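Local coordinates for structural protein VP1 (Trichodysplasia spinulosa-associated polyomavirus, PDB 4U62) that serves as the major capsid protein, assembling as pentamers that build the outer shell and probably engage sialylated receptors on cells, at residues T23-Y28 and A71-P76. Numbering follows the deposited sequence.
Sequences TTIELY and ARINLP
Ile25 and Ile73 share one side-chain shape at the first torsion: each sets CG1 beside its backbone N and anti to its carbonyl carbon (chi1 -67° and -58°), which leaves CG2 opposite the backbone N, and the two CG2 methyls meet at 3.9 Å as the side chains slide past each other in opposite directions. The CG1-CD1 arm of Ile25 lies mainly against Leu75, whose CD2 methyl is 3.6 Å from Ile25 CG1, the side chains crossing at about a right angle; Ile25 CD1 also nears Ile73 CG2. Branching at CB suits isoleucine to an extended strand. Leu27 CG sits between its backbone N and carbonyl carbon (chi1 68°), and its CD2 reaches Ile73 CD1 at 3.7 Å. Both leucines bring branched methyls between the facing sheets of the coat protein's jelly-roll beta-sandwich. No hydrogen bond joins the segments, for each strand is backbone-bonded within its own sheet, 12-29 to 260-279 and 69-74 to 241-254, where Leu242 touches Ile73 and Leu75. Strand alternation turns Thr24 and Glu26 away; Glu26 OE1 is hydrogen-bonded to Tyr268 OH. Beta-branched Thr23 suits a partly exposed strand position, its OG1 approaching Pro76 CG at 4.0 Å. Proline suits the loop after the strand, since its ring fixes phi and presents carbon to Thr23, while its carbonyl O accepts a hydrogen bond from Trp90 NE1.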
loop_
_atom_site.group_PDB
_atom_site.type_symbol
_atom_site.label_atom_id
_atom_site.label_comp_id
_atom_site.label_asym_id
_atom_site.label_seq_id
_atom_site.Cartn_x
_atom_site.Cartn_y
_atom_site.Cartn_z
ATOM N N THR A 23 -9.392 -0.278 -36.091
ATOM C CA THR A 23 -8.635 -1.526 -36.191
ATOM C C THR A 23 -8.043 -1.881 -34.830
ATOM O O THR A 23 -7.921 -1.018 -33.948
ATOM C CB THR A 23 -7.558 -1.459 -37.293
ATOM O OG1 THR A 23 -7.216 -2.792 -37.706
ATOM C CG2 THR A 23 -6.301 -0.741 -36.849
ATOM N N THR A 24 -7.694 -3.152 -34.648
ATOM C CA THR A 24 -7.004 -3.572 -33.440
ATOM C C THR A 24 -5.689 -4.268 -33.769
ATOM O O THR A 24 -5.559 -4.944 -34.806
ATOM C CB THR A 24 -7.839 -4.511 -32.570
ATOM O OG1 THR A 24 -8.074 -5.728 -33.288
ATOM C CG2 THR A 24 -9.147 -3.881 -32.203
ATOM N N ILE A 25 -4.707 -4.074 -32.907
ATOM C CA ILE A 25 -3.400 -4.706 -33.044
ATOM C C ILE A 25 -3.150 -5.482 -31.766
ATOM O O ILE A 25 -3.259 -4.928 -30.684
ATOM C CB ILE A 25 -2.281 -3.663 -33.256
ATOM C CG1 ILE A 25 -2.459 -2.977 -34.630
ATOM C CG2 ILE A 25 -0.891 -4.284 -33.129
ATOM C CD1 ILE A 25 -2.130 -3.825 -35.837
ATOM N N GLU A 26 -2.837 -6.769 -31.903
ATOM C CA GLU A 26 -2.444 -7.626 -30.800
ATOM C C GLU A 26 -1.009 -8.070 -31.012
ATOM O O GLU A 26 -0.646 -8.492 -32.134
ATOM C CB GLU A 26 -3.278 -8.878 -30.794
ATOM C CG GLU A 26 -4.504 -8.906 -29.942
ATOM C CD GLU A 26 -4.954 -10.355 -29.762
ATOM O OE1 GLU A 26 -5.332 -10.746 -28.645
ATOM O OE2 GLU A 26 -4.854 -11.134 -30.733
ATOM N N LEU A 27 -0.208 -8.035 -29.954
ATOM C CA LEU A 27 1.154 -8.561 -30.023
ATOM C C LEU A 27 1.672 -8.913 -28.641
ATOM O O LEU A 27 1.062 -8.554 -27.650
ATOM C CB LEU A 27 2.102 -7.552 -30.635
ATOM C CG LEU A 27 2.387 -6.287 -29.821
ATOM C CD1 LEU A 27 3.826 -5.822 -30.005
ATOM C CD2 LEU A 27 1.435 -5.168 -30.184
ATOM N N TYR A 28 2.787 -9.626 -28.595
ATOM C CA TYR A 28 3.554 -9.767 -27.371
ATOM C C TYR A 28 5.007 -9.406 -27.666
ATOM O O TYR A 28 5.454 -9.430 -28.837
ATOM C CB TYR A 28 3.441 -11.185 -26.796
ATOM C CG TYR A 28 3.989 -12.231 -27.690
ATOM C CD1 TYR A 28 3.176 -12.843 -28.638
ATOM C CD2 TYR A 28 5.318 -12.621 -27.610
ATOM C CE1 TYR A 28 3.689 -13.801 -29.498
ATOM C CE2 TYR A 28 5.829 -13.575 -28.467
ATOM C CZ TYR A 28 5.011 -14.146 -29.397
ATOM O OH TYR A 28 5.529 -15.091 -30.247
ATOM N N ALA A 71 9.047 -2.930 -30.584
ATOM C CA ALA A 71 8.650 -3.294 -31.958
ATOM C C ALA A 71 7.966 -2.131 -32.665
ATOM O O ALA A 71 7.302 -1.316 -32.029
ATOM C CB ALA A 71 7.717 -4.485 -31.946
ATOM N N ARG A 72 8.150 -2.060 -33.976
ATOM C CA ARG A 72 7.371 -1.206 -34.867
ATOM C C ARG A 72 6.419 -2.130 -35.585
ATOM O O ARG A 72 6.856 -3.097 -36.276
ATOM C CB ARG A 72 8.264 -0.490 -35.895
ATOM C CG ARG A 72 7.497 0.425 -36.842
ATOM C CD ARG A 72 8.349 0.895 -38.012
ATOM N NE ARG A 72 7.613 1.836 -38.865
ATOM C CZ ARG A 72 6.709 1.507 -39.784
ATOM N NH1 ARG A 72 6.375 0.240 -40.013
ATOM N NH2 ARG A 72 6.125 2.480 -40.492
ATOM N N ILE A 73 5.132 -1.862 -35.440
ATOM C CA ILE A 73 4.082 -2.651 -36.077
ATOM C C ILE A 73 3.573 -1.897 -37.284
ATOM O O ILE A 73 3.246 -0.722 -37.204
ATOM C CB ILE A 73 2.909 -2.919 -35.128
ATOM C CG1 ILE A 73 3.384 -3.642 -33.857
ATOM C CG2 ILE A 73 1.846 -3.755 -35.827
ATOM C CD1 ILE A 73 3.034 -2.902 -32.604
ATOM N N ASN A 74 3.525 -2.576 -38.415
ATOM C CA ASN A 74 2.981 -2.019 -39.639
ATOM C C ASN A 74 1.473 -2.062 -39.587
ATOM O O ASN A 74 0.883 -3.131 -39.451
ATOM C CB ASN A 74 3.431 -2.872 -40.834
ATOM C CG ASN A 74 4.944 -2.890 -41.032
ATOM O OD1 ASN A 74 5.580 -1.855 -41.166
ATOM N ND2 ASN A 74 5.521 -4.097 -41.104
ATOM N N LEU A 75 0.826 -0.910 -39.677
ATOM C CA LEU A 75 -0.629 -0.855 -39.626
ATOM C C LEU A 75 -1.259 -1.004 -40.998
ATOM O O LEU A 75 -0.566 -0.958 -42.021
ATOM C CB LEU A 75 -1.052 0.477 -38.990
ATOM C CG LEU A 75 -0.535 0.666 -37.569
ATOM C CD1 LEU A 75 -0.767 2.112 -37.148
ATOM C CD2 LEU A 75 -1.200 -0.303 -36.602
ATOM N N PRO A 76 -2.591 -1.218 -41.051
ATOM C CA PRO A 76 -3.199 -1.301 -42.369
ATOM C C PRO A 76 -2.957 -0.047 -43.182
ATOM O O PRO A 76 -2.980 1.056 -42.640
ATOM C CB PRO A 76 -4.699 -1.452 -42.076
ATOM C CG PRO A 76 -4.772 -2.005 -40.715
ATOM C CD PRO A 76 -3.565 -1.466 -39.978
#